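Local coordinates for ABC-type transport auxiliary lipoprotein component domain-containing protein (Xanthomonas campestris pv. campestris, PDB 2IQI) that is of unknown function but probably serves as a lipoprotein accessory component of an ABC-type transport system, at residues Ile48-Thr53 and Phe110-Ala115; Ser118-Thr123 and Ser151-Ala156. All coordinates share one frame; numbering follows the deposited sequence.

Running from the N terminus, the chain first lays down the short strand 49-51, then passes through strands 58-59 and 63-65, helix 69-82 and the long strand 101-110 before residues 110-115 return alongside strand 49-51. Contact 1 thereby closes a loop of 56 intervening residues. Contact 2 opens only after that and closes the antiparallel hairpin of strands 121-132 and 137-149, where the chain leaves for helix 155-185. The two contacts stand in series, neither nesting nor crossing, with centres about 9 Å apart. Strand 112-113 joins them: it pairs with 49-51 on one side and, antiparallel, with 121-132 on the other, so one sheet runs through both.

Contact 1: residues Ile48-Thr53 and Phe110-Ala115; sequences INVRPT and FESDYA
Two short parallel strands, 49-51 and 112-113, illustrate how a backbone ladder and a side-chain ion pair can share one interface. The close part is the ladder: Ser112 N donates to Asn49 O at 2.8 Å, and Ser112 O takes Arg51 N at 2.9 Å, nearly along its C=O axis. Val50, between these rungs, sends CG2 anti to its backbone N, where it lies in the plane of the Tyr114 ring, 3.8 Å from the edge atom CE2. On this buried face Ser112 OG is hydrogen-bonded to Tyr60, while Val158 of helix 155-185 packs on Ser112. The ladder slackens towards Tyr114, whose N reaches Arg51 O through a weak bond of 3.3 Å. At the other end a water bridges Asn49 N and Phe110 O.

On the opposite face Arg51 and Asp113 are partly open to solvent, whereas Glu111 is buried. There Arg51, bent at chi3 (-49°), presents its guanidinium side-on to Glu111: NE meets OE1 at 2.5 Å and NH2 meets OE2 at 2.9 Å, each on a syn lone pair. The two planes lie 11° apart, so this bidentate salt bridge fixes the rotation of both groups. Asp113 OD1, 4.5 Å from Arg51 NE, adds negative charge that would favour the protonated guanidinium, while that cation would in turn favour the ionised form of Glu111.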
loop_
_atom_site.group_PDB
_atom_site.type_symbol
_atom_site.label_atom_id
_atom_site.label_comp_id
_atom_site.label_asym_id
_atom_site.label_seq_id
_atom_site.Cartn_x
_atom_site.Cartn_y
_atom_site.Cartn_z
ATOM N N ILE A 48 -11.402 8.666 -6.683
ATOM C CA ILE A 48 -11.656 7.378 -6.058
ATOM C C ILE A 48 -12.296 6.478 -7.064
ATOM O O ILE A 48 -13.419 6.712 -7.492
ATOM C CB ILE A 48 -12.546 7.494 -4.817
ATOM C CG1 ILE A 48 -11.980 8.542 -3.860
ATOM C CG2 ILE A 48 -12.677 6.111 -4.168
ATOM C CD1 ILE A 48 -12.690 8.691 -2.565
ATOM N N ASN A 49 -11.576 5.438 -7.443
ATOM C CA ASN A 49 -12.093 4.464 -8.386
ATOM C C ASN A 49 -13.139 3.517 -7.830
ATOM O O ASN A 49 -13.116 3.122 -6.647
ATOM C CB ASN A 49 -10.952 3.678 -8.967
ATOM C CG ASN A 49 -9.916 4.569 -9.607
ATOM O OD1 ASN A 49 -10.199 5.715 -9.926
ATOM N ND2 ASN A 49 -8.710 4.036 -9.816
ATOM N N VAL A 50 -14.067 3.179 -8.711
ATOM C CA VAL A 50 -15.122 2.256 -8.398
ATOM C C VAL A 50 -15.384 1.410 -9.645
ATOM O O VAL A 50 -15.406 1.922 -10.751
ATOM C CB VAL A 50 -16.384 3.016 -7.869
ATOM C CG1 VAL A 50 -16.810 4.117 -8.830
ATOM C CG2 VAL A 50 -17.556 2.049 -7.551
ATOM N N ARG A 51 -15.529 0.107 -9.451
ATOM C CA ARG A 51 -15.848 -0.833 -10.520
ATOM C C ARG A 51 -17.270 -1.357 -10.273
ATOM O O ARG A 51 -17.449 -2.357 -9.573
ATOM C CB ARG A 51 -14.835 -1.984 -10.480
ATOM C CG ARG A 51 -14.981 -3.045 -11.575
ATOM C CD ARG A 51 -13.858 -4.045 -11.572
ATOM N NE ARG A 51 -12.546 -3.396 -11.516
ATOM C CZ ARG A 51 -11.714 -3.260 -12.540
ATOM N NH1 ARG A 51 -12.026 -3.711 -13.743
ATOM N NH2 ARG A 51 -10.555 -2.672 -12.347
ATOM N N PRO A 52 -18.301 -0.646 -10.779
ATOM C CA PRO A 52 -19.646 -1.117 -10.489
ATOM C C PRO A 52 -19.992 -2.431 -11.193
ATOM O O PRO A 52 -20.847 -3.156 -10.694
ATOM C CB PRO A 52 -20.523 0.016 -10.991
ATOM C CG PRO A 52 -19.718 0.656 -12.055
ATOM C CD PRO A 52 -18.332 0.614 -11.548
ATOM N N THR A 53 -19.378 -2.723 -12.336
ATOM C CA THR A 53 -19.464 -4.051 -12.957
ATOM C C THR A 53 -18.091 -4.441 -13.464
ATOM O O THR A 53 -17.258 -3.583 -13.748
ATOM C CB THR A 53 -20.461 -4.183 -14.182
ATOM O OG1 THR A 53 -20.281 -3.095 -15.105
ATOM C CG2 THR A 53 -21.921 -4.299 -13.730
ATOM N N PHE A 110 -6.529 -0.003 -7.166
ATOM C CA PHE A 110 -6.887 0.816 -6.007
ATOM C C PHE A 110 -8.358 1.271 -6.205
ATOM O O PHE A 110 -8.648 2.339 -6.791
ATOM C CB PHE A 110 -5.947 2.007 -5.893
ATOM C CG PHE A 110 -5.820 2.538 -4.505
ATOM C CD1 PHE A 110 -6.781 3.386 -3.981
ATOM C CD2 PHE A 110 -4.737 2.183 -3.710
ATOM C CE1 PHE A 110 -6.666 3.854 -2.691
ATOM C CE2 PHE A 110 -4.607 2.659 -2.436
ATOM C CZ PHE A 110 -5.580 3.483 -1.919
ATOM N N GLU A 111 -9.300 0.446 -5.759
ATOM C CA GLU A 111 -10.668 0.640 -6.208
ATOM C C GLU A 111 -11.715 0.106 -5.250
ATOM O O GLU A 111 -11.478 -0.840 -4.504
ATOM C CB GLU A 111 -10.853 0.016 -7.590
ATOM C CG GLU A 111 -10.650 -1.508 -7.587
ATOM C CD GLU A 111 -10.592 -2.115 -8.988
ATOM O OE1 GLU A 111 -11.520 -2.871 -9.341
ATOM O OE2 GLU A 111 -9.632 -1.829 -9.746
ATOM N N SER A 112 -12.879 0.738 -5.276
ATOM C CA SER A 112 -14.065 0.176 -4.657
ATOM C C SER A 112 -14.674 -0.842 -5.606
ATOM O O SER A 112 -15.129 -0.491 -6.675
ATOM C CB SER A 112 -15.050 1.277 -4.385
ATOM O OG SER A 112 -16.102 0.772 -3.637
ATOM N N ASP A 113 -14.636 -2.116 -5.233
ATOM C CA ASP A 113 -14.989 -3.207 -6.157
ATOM C C ASP A 113 -16.265 -3.892 -5.719
ATOM O O ASP A 113 -16.333 -4.457 -4.619
ATOM C CB ASP A 113 -13.836 -4.203 -6.243
ATOM C CG ASP A 113 -14.086 -5.364 -7.232
ATOM O OD1 ASP A 113 -14.947 -5.273 -8.149
ATOM O OD2 ASP A 113 -13.361 -6.391 -7.084
ATOM N N TYR A 114 -17.283 -3.815 -6.573
ATOM C CA TYR A 114 -18.592 -4.382 -6.228
ATOM C C TYR A 114 -18.574 -5.888 -6.329
ATOM O O TYR A 114 -19.289 -6.559 -5.602
ATOM C CB TYR A 114 -19.732 -3.792 -7.063
ATOM C CG TYR A 114 -20.342 -2.550 -6.478
ATOM C CD1 TYR A 114 -21.517 -2.618 -5.704
ATOM C CD2 TYR A 114 -19.754 -1.303 -6.696
ATOM C CE1 TYR A 114 -22.085 -1.452 -5.167
ATOM C CE2 TYR A 114 -20.294 -0.152 -6.180
ATOM C CZ TYR A 114 -21.450 -0.216 -5.412
ATOM O OH TYR A 114 -21.959 0.959 -4.910
ATOM N N ALA A 115 -17.731 -6.389 -7.232
ATOM C CA ALA A 115 -17.536 -7.831 -7.483
ATOM C C ALA A 115 -18.878 -8.636 -7.566
ATOM O O ALA A 115 -19.071 -9.644 -6.863
ATOM C CB ALA A 115 -16.537 -8.426 -6.441
HETATM O O HOH W 1 -9.007 5.274 -5.924
#

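Contact 2: residues Ser118-Thr123 and Ser151-Ala156; sequences SLPAAT and SSTDTA
A chi1 of -49° turns CG of Leu119 anti to its own carbonyl carbon, and chi2 of 161° then spreads the two methyls over the turn formed by residues 151-153. On the other side Thr153, with chi1 near +60°, carries CG2 anti to its carbonyl carbon, which leaves the methyl and not the hydroxyl to meet the leucine. The example shows how one branched side chain can bridge two loops by van der Waals contact alone. CD2 of Leu119 does most of the work, lying 3.8 Å from Thr153 CG2 and equally close to Ser152 CA, as the two side chains cross at about a right angle. The other branch, Leu119 CD1, rests 3.8 Å from the carbonyl oxygen Ser151 O. Pro120 contributes more distantly, its ring atom CD standing 4.3 Å from Ser152 O.

Most of these residues are exposed, Pro120 being the buried one; it also packs on Ser112 and Tyr114, and Thr153 touches Tyr114 as well. Residues 152-154 form an ST turn, in which Ser152 OG accepts from Asp154 N at 3.2 Å, just ahead of the helix. Asp154 occupies the N-cap position, though its side chain makes no capping bond. Next to this contact, Pro120 and Ser150 share a backbone hydrogen bond, continuing the pairing of strands 121-132 and 137-149. The contact thus belongs to the open end of a beta hairpin, at the strand-to-helix connection where helix 155-185 begins its run along a largely antiparallel sheet, an alpha+beta arrangement.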
loop_
_atom_site.group_PDB
_atom_site.type_symbol
_atom_site.label_atom_id
_atom_site.label_comp_id
_atom_site.label_asym_id
_atom_site.label_seq_id
_atom_site.Cartn_x
_atom_site.Cartn_y
_atom_site.Cartn_z
ATOM N N SER A 118 -23.727 -6.770 -3.510
ATOM C CA SER A 118 -24.625 -5.667 -3.265
ATOM C C SER A 118 -23.828 -4.512 -2.712
ATOM O O SER A 118 -24.112 -3.365 -3.072
ATOM C CB SER A 118 -25.681 -6.079 -2.265
ATOM O OG SER A 118 -26.904 -5.704 -2.812
ATOM N N LEU A 119 -22.842 -4.837 -1.847
ATOM C CA LEU A 119 -21.887 -3.859 -1.272
ATOM C C LEU A 119 -20.433 -4.114 -1.735
ATOM O O LEU A 119 -19.974 -5.270 -1.757
ATOM C CB LEU A 119 -21.934 -3.877 0.254
ATOM C CG LEU A 119 -23.276 -3.800 0.966
ATOM C CD1 LEU A 119 -23.106 -4.297 2.387
ATOM C CD2 LEU A 119 -23.844 -2.383 0.908
ATOM N N PRO A 120 -19.687 -3.033 -2.047
ATOM C CA PRO A 120 -18.396 -3.191 -2.677
ATOM C C PRO A 120 -17.287 -3.407 -1.642
ATOM O O PRO A 120 -17.481 -3.152 -0.433
ATOM C CB PRO A 120 -18.192 -1.845 -3.346
ATOM C CG PRO A 120 -18.798 -0.868 -2.373
ATOM C CD PRO A 120 -19.975 -1.611 -1.760
ATOM N N ALA A 121 -16.136 -3.878 -2.124
ATOM C CA ALA A 121 -14.965 -4.090 -1.272
ATOM C C ALA A 121 -13.863 -3.107 -1.678
ATOM O O ALA A 121 -13.540 -2.985 -2.862
ATOM C CB ALA A 121 -14.481 -5.521 -1.379
ATOM N N ALA A 122 -13.303 -2.398 -0.696
ATOM C CA ALA A 122 -12.119 -1.575 -0.964
ATOM C C ALA A 122 -10.961 -2.516 -1.224
ATOM O O ALA A 122 -10.642 -3.334 -0.388
ATOM C CB ALA A 122 -11.812 -0.676 0.188
ATOM N N THR A 123 -10.357 -2.381 -2.394
ATOM C CA THR A 123 -9.462 -3.347 -2.930
ATOM C C THR A 123 -8.134 -2.718 -3.342
ATOM O O THR A 123 -8.091 -1.781 -4.158
ATOM C CB THR A 123 -10.124 -4.021 -4.147
ATOM O OG1 THR A 123 -11.294 -4.711 -3.702
ATOM C CG2 THR A 123 -9.181 -5.018 -4.843
ATOM N N SER A 151 -19.380 -1.373 4.625
ATOM C CA SER A 151 -20.632 -1.674 5.262
ATOM C C SER A 151 -21.874 -0.975 4.700
ATOM O O SER A 151 -23.011 -1.474 4.894
ATOM C CB SER A 151 -20.537 -1.681 6.798
ATOM O OG SER A 151 -19.875 -0.586 7.334
ATOM N N SER A 152 -21.692 0.108 3.946
ATOM C CA SER A 152 -22.757 0.562 3.047
ATOM C C SER A 152 -22.205 1.053 1.702
ATOM O O SER A 152 -21.027 0.965 1.458
ATOM C CB SER A 152 -23.603 1.629 3.721
ATOM O OG SER A 152 -23.013 2.897 3.558
ATOM N N THR A 153 -23.043 1.576 0.824
ATOM C CA THR A 153 -22.548 2.101 -0.437
ATOM C C THR A 153 -22.124 3.592 -0.389
ATOM O O THR A 153 -21.584 4.080 -1.382
ATOM C CB THR A 153 -23.585 1.884 -1.575
ATOM O OG1 THR A 153 -24.787 2.559 -1.245
ATOM C CG2 THR A 153 -23.938 0.417 -1.730
ATOM N N ASP A 154 -22.368 4.315 0.723
ATOM C CA ASP A 154 -21.958 5.732 0.792
ATOM C C ASP A 154 -20.433 5.816 0.751
ATOM O O ASP A 154 -19.741 5.007 1.368
ATOM C CB ASP A 154 -22.400 6.545 2.057
ATOM C CG ASP A 154 -23.765 6.108 2.704
ATOM O OD1 ASP A 154 -24.732 5.610 2.041
ATOM O OD2 ASP A 154 -23.870 6.338 3.942
ATOM N N THR A 155 -19.912 6.841 0.093
ATOM C CA THR A 155 -18.478 7.010 0.003
ATOM C C THR A 155 -17.781 7.010 1.371
ATOM O O THR A 155 -16.709 6.409 1.499
ATOM C CB THR A 155 -18.071 8.200 -0.904
ATOM O OG1 THR A 155 -18.425 9.415 -0.271
ATOM C CG2 THR A 155 -18.817 8.137 -2.245
ATOM N N ALA A 156 -18.381 7.608 2.397
ATOM C CA ALA A 156 -17.813 7.471 3.776
ATOM C C ALA A 156 -17.573 6.016 4.268
ATOM O O ALA A 156 -16.573 5.748 4.951
ATOM C CB ALA A 156 -18.624 8.226 4.810
#